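Local structure of Serine/threonine-protein kinase pelle (Drosophila melanogaster, 1D2Z) at residues 38-43 and 85-90; 45-50 and 70-75; 76-81 and 102-107. The protein is a serine/threonine kinase of the Toll pathway that sets embryonic dorsoventral polarity, and uses the death domain described here to bind Tube. One frame throughout, in Å; residues are numbered along the deposited sequence.

Interaction 1: residues 38-43 and 85-90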
loop_
_atom_site.group_PDB
_atom_site.type_symbol
_atom_site.label_atom_id
_atom_site.label_comp_id
_atom_site.label_asym_id
_atom_site.label_seq_id
_atom_site.Cartn_x
_atom_site.Cartn_y
_atom_site.Cartn_z
ATOM N N ALA A 38 1.790 -13.690 -9.267
ATOM C CA ALA A 38 2.808 -12.666 -9.060
ATOM C C ALA A 38 3.335 -12.107 -10.376
ATOM O O ALA A 38 3.504 -10.897 -10.519
ATOM C CB ALA A 38 3.953 -13.224 -8.233
ATOM N N THR A 39 3.563 -12.988 -11.344
ATOM C CA THR A 39 4.066 -12.559 -12.647
ATOM C C THR A 39 3.023 -11.738 -13.398
ATOM O O THR A 39 3.347 -10.701 -13.982
ATOM C CB THR A 39 4.515 -13.761 -13.513
ATOM O OG1 THR A 39 5.569 -14.458 -12.840
ATOM C CG2 THR A 39 5.019 -13.285 -14.882
ATOM N N ALA A 40 1.766 -12.177 -13.328
ATOM C CA ALA A 40 0.668 -11.502 -14.012
ATOM C C ALA A 40 0.451 -10.053 -13.579
ATOM O O ALA A 40 0.025 -9.224 -14.382
ATOM C CB ALA A 40 -0.627 -12.297 -13.857
ATOM N N VAL A 41 0.679 -9.763 -12.299
ATOM C CA VAL A 41 0.506 -8.397 -11.795
ATOM C C VAL A 41 1.855 -7.683 -11.701
ATOM O O VAL A 41 1.947 -6.557 -11.221
ATOM C CB VAL A 41 -0.200 -8.372 -10.415
ATOM C CG1 VAL A 41 -1.548 -9.073 -10.506
ATOM C CG2 VAL A 41 0.673 -9.019 -9.359
ATOM N N LYS A 42 2.904 -8.371 -12.141
ATOM C CA LYS A 42 4.258 -7.831 -12.150
ATOM C C LYS A 42 4.810 -7.420 -10.788
ATOM O O LYS A 42 5.336 -6.317 -10.636
ATOM C CB LYS A 42 4.355 -6.654 -13.134
ATOM C CG LYS A 42 3.986 -7.011 -14.563
ATOM C CD LYS A 42 4.077 -5.799 -15.483
ATOM C CE LYS A 42 3.624 -6.152 -16.898
ATOM N NZ LYS A 42 3.652 -4.974 -17.818
ATOM N N LEU A 43 4.680 -8.294 -9.792
ATOM C CA LEU A 43 5.226 -8.006 -8.468
ATOM C C LEU A 43 6.744 -7.915 -8.623
ATOM O O LEU A 43 7.323 -8.566 -9.502
ATOM C CB LEU A 43 4.889 -9.121 -7.466
ATOM C CG LEU A 43 3.454 -9.243 -6.940
ATOM C CD1 LEU A 43 3.425 -10.246 -5.780
ATOM C CD2 LEU A 43 2.965 -7.892 -6.458
ATOM N N LYS A 85 -9.955 -14.263 -13.860
ATOM C CA LYS A 85 -10.551 -14.376 -15.189
ATOM C C LYS A 85 -9.478 -14.365 -16.275
ATOM O O LYS A 85 -9.521 -15.177 -17.203
ATOM C CB LYS A 85 -11.554 -13.243 -15.427
ATOM C CG LYS A 85 -12.282 -13.323 -16.766
ATOM C CD LYS A 85 -13.243 -12.158 -16.946
ATOM C CE LYS A 85 -13.983 -12.230 -18.287
ATOM N NZ LYS A 85 -13.090 -12.050 -19.471
ATOM N N LYS A 86 -8.498 -13.473 -16.130
ATOM C CA LYS A 86 -7.408 -13.363 -17.097
ATOM C C LYS A 86 -6.539 -14.616 -17.113
ATOM O O LYS A 86 -6.060 -15.032 -18.167
ATOM C CB LYS A 86 -6.551 -12.117 -16.810
ATOM C CG LYS A 86 -5.385 -11.935 -17.782
ATOM C CD LYS A 86 -4.899 -10.490 -17.872
ATOM C CE LYS A 86 -4.105 -10.057 -16.652
ATOM N NZ LYS A 86 -3.542 -8.690 -16.873
ATOM N N LEU A 87 -6.350 -15.226 -15.945
ATOM C CA LEU A 87 -5.540 -16.434 -15.842
ATOM C C LEU A 87 -6.396 -17.698 -15.945
ATOM O O LEU A 87 -5.909 -18.807 -15.715
ATOM C CB LEU A 87 -4.774 -16.438 -14.518
ATOM C CG LEU A 87 -3.708 -15.357 -14.308
ATOM C CD1 LEU A 87 -3.095 -15.502 -12.921
ATOM C CD2 LEU A 87 -2.635 -15.470 -15.383
ATOM N N LYS A 88 -7.654 -17.519 -16.338
ATOM C CA LYS A 88 -8.631 -18.603 -16.459
ATOM C C LYS A 88 -8.719 -19.555 -15.263
ATOM O O LYS A 88 -8.740 -20.779 -15.411
ATOM C CB LYS A 88 -8.519 -19.362 -17.797
ATOM C CG LYS A 88 -7.120 -19.709 -18.278
ATOM C CD LYS A 88 -7.169 -20.524 -19.567
ATOM C CE LYS A 88 -7.991 -19.834 -20.653
ATOM N NZ LYS A 88 -7.417 -18.532 -21.099
ATOM N N LEU A 89 -8.738 -18.965 -14.069
ATOM C CA LEU A 89 -8.868 -19.716 -12.823
ATOM C C LEU A 89 -10.350 -19.616 -12.453
ATOM O O LEU A 89 -10.734 -18.897 -11.531
ATOM C CB LEU A 89 -7.979 -19.098 -11.739
ATOM C CG LEU A 89 -6.476 -19.146 -12.042
ATOM C CD1 LEU A 89 -5.695 -18.336 -11.018
ATOM C CD2 LEU A 89 -5.997 -20.596 -12.074
ATOM N N HIS A 90 -11.177 -20.329 -13.216
ATOM C CA HIS A 90 -12.630 -20.319 -13.041
ATOM C C HIS A 90 -13.145 -20.777 -11.686
ATOM O O HIS A 90 -14.095 -20.195 -11.159
ATOM C CB HIS A 90 -13.304 -21.098 -14.179
ATOM C CG HIS A 90 -12.979 -20.559 -15.538
ATOM N ND1 HIS A 90 -13.485 -19.364 -16.002
ATOM C CD2 HIS A 90 -12.134 -21.008 -16.495
ATOM C CE1 HIS A 90 -12.957 -19.093 -17.182
ATOM N NE2 HIS A 90 -12.133 -20.075 -17.504
#
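Ala-40 and Leu-87 meet where two helices end, and the shortest polar bond here belongs to the first of those ends: Leu-43 N donates to Ala-38 O at 2.9 Å. With the bond from Lys-42 N to Thr-39 O (3.0 Å), it makes a Schellman motif, which turns on the positive phi of Lys-42 (60°). Helix 77-86 closes in the same way, Lys-88 taking the positive phi while Lys-88 N reaches Lys-85 O (3.1 Å) and Leu-89 N reaches Phe-84 O. Between the two ends the contact is apolar. Ala-40 sends its CB straight at the fork of Leu-87, 4.1 Å from CD2 and 4.2 Å from CD1, and its small size lets the leucine branches come up to the helix. Leu-87 reaches it because its CG stands anti to its own carbonyl carbon (chi1 -65°). The same leucine touches Gln-36 and Leu-37 on helix 34-40, while Ala-40 and Val-41 lean on Leu-83, so the patch continues into the six-helix bundle of the death domain. Beside this pair, Lys-86 bends at chi3 (74°) and brings NZ to 4.4 Å from Ala-40 O, too far for a hydrogen bond. The ammonium group nonetheless faces a helix C-terminus, where its charge probably interacts favourably with the carbonyls: a small surface hydrophobic contact, probably with a weak electrostatic contribution from Lys-86.

Interaction 2: residues 45-50 and 70-75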
loop_
_atom_site.group_PDB
_atom_site.type_symbol
_atom_site.label_atom_id
_atom_site.label_comp_id
_atom_site.label_asym_id
_atom_site.label_seq_id
_atom_site.Cartn_x
_atom_site.Cartn_y
_atom_site.Cartn_z
ATOM N N PRO A 45 10.874 -8.250 -7.501
ATOM C CA PRO A 45 11.693 -9.344 -6.973
ATOM C C PRO A 45 11.604 -9.560 -5.463
ATOM O O PRO A 45 11.500 -10.694 -5.009
ATOM C CB PRO A 45 13.106 -8.950 -7.411
ATOM C CG PRO A 45 12.872 -8.256 -8.697
ATOM C CD PRO A 45 11.688 -7.370 -8.365
ATOM N N ASP A 46 11.633 -8.480 -4.690
ATOM C CA ASP A 46 11.562 -8.602 -3.241
ATOM C C ASP A 46 10.204 -9.156 -2.792
ATOM O O ASP A 46 10.129 -9.899 -1.811
ATOM C CB ASP A 46 11.824 -7.253 -2.577
ATOM C CG ASP A 46 12.557 -7.392 -1.262
ATOM O OD1 ASP A 46 11.888 -7.549 -0.216
ATOM O OD2 ASP A 46 13.809 -7.360 -1.280
ATOM N N GLN A 47 9.144 -8.785 -3.511
ATOM C CA GLN A 47 7.787 -9.251 -3.209
ATOM C C GLN A 47 7.663 -10.738 -3.550
ATOM O O GLN A 47 7.154 -11.530 -2.748
ATOM C CB GLN A 47 6.764 -8.410 -3.981
ATOM C CG GLN A 47 6.877 -6.926 -3.640
ATOM C CD GLN A 47 5.940 -6.037 -4.426
ATOM O OE1 GLN A 47 5.945 -6.033 -5.662
ATOM N NE2 GLN A 47 5.160 -5.230 -3.709
ATOM N N VAL A 48 8.183 -11.112 -4.718
ATOM C CA VAL A 48 8.184 -12.496 -5.185
ATOM C C VAL A 48 8.944 -13.371 -4.186
ATOM O O VAL A 48 8.472 -14.441 -3.793
ATOM C CB VAL A 48 8.852 -12.613 -6.588
ATOM C CG1 VAL A 48 8.971 -14.069 -7.009
ATOM C CG2 VAL A 48 8.048 -11.836 -7.622
ATOM N N GLU A 49 10.107 -12.890 -3.749
ATOM C CA GLU A 49 10.930 -13.623 -2.793
ATOM C C GLU A 49 10.240 -13.753 -1.438
ATOM O O GLU A 49 10.369 -14.775 -0.770
ATOM C CB GLU A 49 12.298 -12.950 -2.628
ATOM C CG GLU A 49 13.266 -13.702 -1.710
ATOM C CD GLU A 49 13.436 -15.169 -2.091
ATOM O OE1 GLU A 49 13.523 -15.479 -3.304
ATOM O OE2 GLU A 49 13.485 -16.014 -1.170
ATOM N N GLN A 50 9.511 -12.716 -1.038
ATOM C CA GLN A 50 8.786 -12.727 0.231
ATOM C C GLN A 50 7.741 -13.849 0.196
ATOM O O GLN A 50 7.557 -14.558 1.182
ATOM C CB GLN A 50 8.125 -11.364 0.473
ATOM C CG GLN A 50 7.295 -11.259 1.757
ATOM C CD GLN A 50 6.686 -9.876 1.944
ATOM O OE1 GLN A 50 7.290 -8.868 1.577
ATOM N NE2 GLN A 50 5.485 -9.822 2.517
ATOM N N GLY A 70 -3.048 -7.265 -2.290
ATOM C CA GLY A 70 -4.244 -6.661 -1.727
ATOM C C GLY A 70 -3.913 -5.640 -0.653
ATOM O O GLY A 70 -4.492 -4.559 -0.609
ATOM N N GLY A 71 -2.950 -5.977 0.196
ATOM C CA GLY A 71 -2.560 -5.086 1.270
ATOM C C GLY A 71 -1.975 -3.759 0.840
ATOM O O GLY A 71 -2.570 -2.707 1.080
ATOM N N GLN A 72 -0.823 -3.790 0.183
ATOM C CA GLN A 72 -0.187 -2.546 -0.239
ATOM C C GLN A 72 -0.935 -1.752 -1.304
ATOM O O GLN A 72 -1.039 -0.530 -1.208
ATOM C CB GLN A 72 1.245 -2.794 -0.719
ATOM C CG GLN A 72 1.935 -1.519 -1.193
ATOM C CD GLN A 72 3.316 -1.754 -1.764
ATOM O OE1 GLN A 72 4.073 -2.613 -1.287
ATOM N NE2 GLN A 72 3.661 -0.979 -2.789
ATOM N N TYR A 73 -1.452 -2.438 -2.318
ATOM C CA TYR A 73 -2.140 -1.756 -3.417
ATOM C C TYR A 73 -3.631 -1.528 -3.238
ATOM O O TYR A 73 -4.283 -0.968 -4.117
ATOM C CB TYR A 73 -1.831 -2.460 -4.735
ATOM C CG TYR A 73 -0.346 -2.677 -4.916
ATOM C CD1 TYR A 73 0.471 -1.658 -5.405
ATOM C CD2 TYR A 73 0.253 -3.878 -4.544
ATOM C CE1 TYR A 73 1.840 -1.825 -5.517
ATOM C CE2 TYR A 73 1.631 -4.059 -4.648
ATOM C CZ TYR A 73 2.416 -3.024 -5.140
ATOM O OH TYR A 73 3.765 -3.190 -5.275
ATOM N N ASN A 74 -4.169 -1.962 -2.102
ATOM C CA ASN A 74 -5.581 -1.759 -1.778
ATOM C C ASN A 74 -6.532 -2.208 -2.891
ATOM O O ASN A 74 -7.474 -1.497 -3.230
ATOM C CB ASN A 74 -5.810 -0.271 -1.448
ATOM C CG ASN A 74 -7.071 -0.028 -0.628
ATOM O OD1 ASN A 74 -7.543 -0.915 0.087
ATOM N ND2 ASN A 74 -7.615 1.185 -0.725
ATOM N N HIS A 75 -6.264 -3.369 -3.485
ATOM C CA HIS A 75 -7.116 -3.881 -4.555
ATOM C C HIS A 75 -8.406 -4.493 -4.017
ATOM O O HIS A 75 -8.453 -4.966 -2.877
ATOM C CB HIS A 75 -6.359 -4.881 -5.430
ATOM C CG HIS A 75 -5.374 -4.240 -6.355
ATOM N ND1 HIS A 75 -5.724 -3.230 -7.223
ATOM C CD2 HIS A 75 -4.051 -4.455 -6.543
ATOM C CE1 HIS A 75 -4.658 -2.852 -7.910
ATOM N NE2 HIS A 75 -3.629 -3.581 -7.517
HETATM O O HOH W 1 4.565 -5.274 -0.408
#
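Gln-47 points from helix 45-56 toward Tyr-73 at the end of helix 61-73. CB leads toward the partner; CG lies anti to the carbonyl carbon (chi1 -58°), which, with the extended chain beyond it touching Ile-68, brings CD within 3.7 Å of Tyr-73 OH. At the tip the amide divides its work: OE1 accepts from the backbone N of Tyr-44, while NE2 donates to Tyr-73 OH at 2.9 Å in a nearly straight bond (166°). The hydroxyl lies close to the amide plane, and NE2 sits at the ring's edge, with ring and amide planes 71° apart. NE2 also gives a weak bond of 3.4 Å to a water, which in turn donates to Gln-72 OE1 (2.8 Å). That oxygen accepts from Lys-34 of the Tube death domain as well, and Gln-72 CG lies over one face of the Tyr-73 ring. Glutamine suits the place by offering both an acceptor and a donor at the end of a long arm. A leucine here would probably leave Tyr-44 N and Tyr-73 OH without this amide partner and break the water link to Gln-72. The contact thus joins two helices through a buried polar network that extends to the bound partner.

Interaction 3: residues 76-81 and 102-107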
loop_
_atom_site.group_PDB
_atom_site.type_symbol
_atom_site.label_atom_id
_atom_site.label_comp_id
_atom_site.label_asym_id
_atom_site.label_seq_id
_atom_site.Cartn_x
_atom_site.Cartn_y
_atom_site.Cartn_z
ATOM N N THR A 76 -9.449 -4.432 -4.839
ATOM C CA THR A 76 -10.778 -4.941 -4.501
ATOM C C THR A 76 -10.998 -6.383 -4.948
ATOM O O THR A 76 -10.243 -6.921 -5.770
ATOM C CB THR A 76 -11.881 -4.095 -5.170
ATOM O OG1 THR A 76 -11.823 -4.282 -6.590
ATOM C CG2 THR A 76 -11.717 -2.611 -4.838
ATOM N N VAL A 77 -12.060 -6.994 -4.423
ATOM C CA VAL A 77 -12.387 -8.367 -4.774
ATOM C C VAL A 77 -12.717 -8.440 -6.265
ATOM O O VAL A 77 -12.404 -9.429 -6.922
ATOM C CB VAL A 77 -13.574 -8.909 -3.932
ATOM C CG1 VAL A 77 -13.894 -10.331 -4.331
ATOM C CG2 VAL A 77 -13.227 -8.875 -2.456
ATOM N N GLN A 78 -13.321 -7.386 -6.806
ATOM C CA GLN A 78 -13.650 -7.383 -8.231
ATOM C C GLN A 78 -12.371 -7.453 -9.071
ATOM O O GLN A 78 -12.303 -8.197 -10.050
ATOM C CB GLN A 78 -14.472 -6.150 -8.614
ATOM C CG GLN A 78 -14.911 -6.164 -10.073
ATOM C CD GLN A 78 -15.747 -4.964 -10.457
ATOM O OE1 GLN A 78 -15.376 -4.196 -11.341
ATOM N NE2 GLN A 78 -16.893 -4.806 -9.807
ATOM N N THR A 79 -11.348 -6.706 -8.666
ATOM C CA THR A 79 -10.080 -6.710 -9.390
ATOM C C THR A 79 -9.436 -8.094 -9.292
ATOM O O THR A 79 -8.853 -8.581 -10.258
ATOM C CB THR A 79 -9.139 -5.594 -8.878
ATOM O OG1 THR A 79 -9.783 -4.329 -9.076
ATOM C CG2 THR A 79 -7.817 -5.588 -9.647
ATOM N N LEU A 80 -9.612 -8.748 -8.144
ATOM C CA LEU A 80 -9.093 -10.098 -7.928
ATOM C C LEU A 80 -9.843 -11.059 -8.866
ATOM O O LEU A 80 -9.245 -11.956 -9.467
ATOM C CB LEU A 80 -9.298 -10.516 -6.467
ATOM C CG LEU A 80 -8.825 -11.919 -6.082
ATOM C CD1 LEU A 80 -7.300 -12.046 -6.271
ATOM C CD2 LEU A 80 -9.210 -12.198 -4.638
ATOM N N PHE A 81 -11.151 -10.851 -8.981
ATOM C CA PHE A 81 -12.015 -11.647 -9.854
ATOM C C PHE A 81 -11.499 -11.531 -11.301
ATOM O O PHE A 81 -11.330 -12.538 -11.993
ATOM C CB PHE A 81 -13.453 -11.123 -9.738
ATOM C CG PHE A 81 -14.486 -11.976 -10.429
ATOM C CD1 PHE A 81 -14.986 -13.127 -9.817
ATOM C CD2 PHE A 81 -14.994 -11.605 -11.673
ATOM C CE1 PHE A 81 -15.982 -13.895 -10.434
ATOM C CE2 PHE A 81 -15.991 -12.366 -12.301
ATOM C CZ PHE A 81 -16.485 -13.512 -11.677
ATOM N N GLU A 102 -23.531 -9.960 -9.216
ATOM C CA GLU A 102 -24.125 -11.097 -9.920
ATOM C C GLU A 102 -23.994 -10.983 -11.435
ATOM O O GLU A 102 -23.932 -11.993 -12.131
ATOM C CB GLU A 102 -25.605 -11.238 -9.552
ATOM C CG GLU A 102 -25.866 -11.505 -8.080
ATOM C CD GLU A 102 -27.349 -11.657 -7.754
ATOM O OE1 GLU A 102 -28.201 -11.274 -8.590
ATOM O OE2 GLU A 102 -27.660 -12.157 -6.651
ATOM N N ASP A 103 -23.957 -9.749 -11.931
ATOM C CA ASP A 103 -23.835 -9.480 -13.363
ATOM C C ASP A 103 -22.517 -9.980 -13.948
ATOM O O ASP A 103 -22.357 -10.032 -15.171
ATOM C CB ASP A 103 -23.970 -7.978 -13.636
ATOM C CG ASP A 103 -25.276 -7.401 -13.112
ATOM O OD1 ASP A 103 -26.311 -8.105 -13.153
ATOM O OD2 ASP A 103 -25.268 -6.235 -12.662
ATOM N N LEU A 104 -21.575 -10.341 -13.078
ATOM C CA LEU A 104 -20.271 -10.839 -13.520
ATOM C C LEU A 104 -20.181 -12.365 -13.490
ATOM O O LEU A 104 -19.207 -12.946 -13.969
ATOM C CB LEU A 104 -19.154 -10.226 -12.672
ATOM C CG LEU A 104 -19.076 -8.694 -12.687
ATOM C CD1 LEU A 104 -17.958 -8.223 -11.780
ATOM C CD2 LEU A 104 -18.856 -8.187 -14.106
ATOM N N HIS A 105 -21.220 -13.010 -12.965
ATOM C CA HIS A 105 -21.252 -14.465 -12.865
ATOM C C HIS A 105 -21.276 -15.191 -14.210
ATOM O O HIS A 105 -21.069 -16.405 -14.268
ATOM C CB HIS A 105 -22.424 -14.909 -11.983
ATOM C CG HIS A 105 -22.298 -14.475 -10.555
ATOM N ND1 HIS A 105 -23.223 -14.810 -9.590
ATOM C CD2 HIS A 105 -21.355 -13.731 -9.928
ATOM C CE1 HIS A 105 -22.855 -14.293 -8.431
ATOM N NE2 HIS A 105 -21.725 -13.632 -8.609
ATOM N N LYS A 106 -21.502 -14.439 -15.286
ATOM C CA LYS A 106 -21.535 -14.992 -16.640
ATOM C C LYS A 106 -20.160 -15.496 -17.075
ATOM O O LYS A 106 -20.050 -16.472 -17.819
ATOM C CB LYS A 106 -21.998 -13.924 -17.637
ATOM C CG LYS A 106 -23.440 -13.499 -17.467
ATOM C CD LYS A 106 -23.795 -12.315 -18.357
ATOM C CE LYS A 106 -25.250 -11.903 -18.157
ATOM N NZ LYS A 106 -25.640 -10.741 -19.007
ATOM N N TYR A 107 -19.117 -14.827 -16.594
ATOM C CA TYR A 107 -17.741 -15.169 -16.940
ATOM C C TYR A 107 -17.192 -16.397 -16.218
ATOM O O TYR A 107 -16.133 -16.912 -16.582
ATOM C CB TYR A 107 -16.827 -13.973 -16.674
ATOM C CG TYR A 107 -17.349 -12.663 -17.218
ATOM C CD1 TYR A 107 -17.689 -12.525 -18.566
ATOM C CD2 TYR A 107 -17.500 -11.556 -16.383
ATOM C CE1 TYR A 107 -18.165 -11.310 -19.068
ATOM C CE2 TYR A 107 -17.973 -10.342 -16.872
ATOM C CZ TYR A 107 -18.303 -10.223 -18.212
ATOM O OH TYR A 107 -18.759 -9.015 -18.690
#
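This is a partly buried, mainly hydrophobic contact between the first turns of helix 77-86 and the C-terminal tail that follows helix 90-95 in the death-domain bundle. Its main parts are Phe-81, Gln-78 and Leu-104. The Phe-81 side chain extends toward the tail with CG anti to the backbone N (chi1 -172°), and its outer edge meets Leu-104: CE2 lies 3.8 Å from Leu-104 CB, and CZ is 3.6 Å from Leu-104 O. That oxygen lies near the ring plane, facing the slightly positive C-H rim, and is also the acceptor of Tyr-107 N within the tail's own turn. Tyr-107 brings its ring edge to the same rim, CD2 being 4.4 Å from Phe-81 CE2, so the two rings meet edge to edge and do not stack. A flat, wide phenylalanine suits the place, since its rim can meet carbonyl, leucine and tyrosine at once. Leu-104 sends CD1 the other way, across the extended chain of Gln-78, where it lies against the atoms from CG (4.1 Å) to NE2, while NE2 also makes a weak bond to Leu-7 O. Met-93 of helix 90-95 packs against both Phe-81 and Tyr-107. Leu-149 of the Tube death domain packs on Gln-78, Phe-81 and Leu-104 alike. The tail therefore packs on helix 77-86 through leucine carbons and the rims of two rings, probably helped by weak electrostatic attraction between the Phe-81 rim and a carbonyl oxygen, and a side chain of the partner domain lies on the same surface.

Overall arrangement
All three contacts belong to one helical death domain, without the kinase active site, which lies in another part of the protein. Interactions 1 and 3 share helix 77-86; their centres are about 14 Å apart, and they meet where Lys-85 makes a cation-pi contact with Tyr-107. Interactions 1 and 2 are also about 14 Å apart between centres and touch through Leu-43 O and Val-48 CG2, 3.8 Å from each other. Along the chain interaction 2 is nested within the loop that interaction 1 closes. Interactions 2 and 3, on opposite sides of the chain's centre, are about 21 Å apart, centre to centre, and joined directly in sequence. The Tube death domain reaches residues of each.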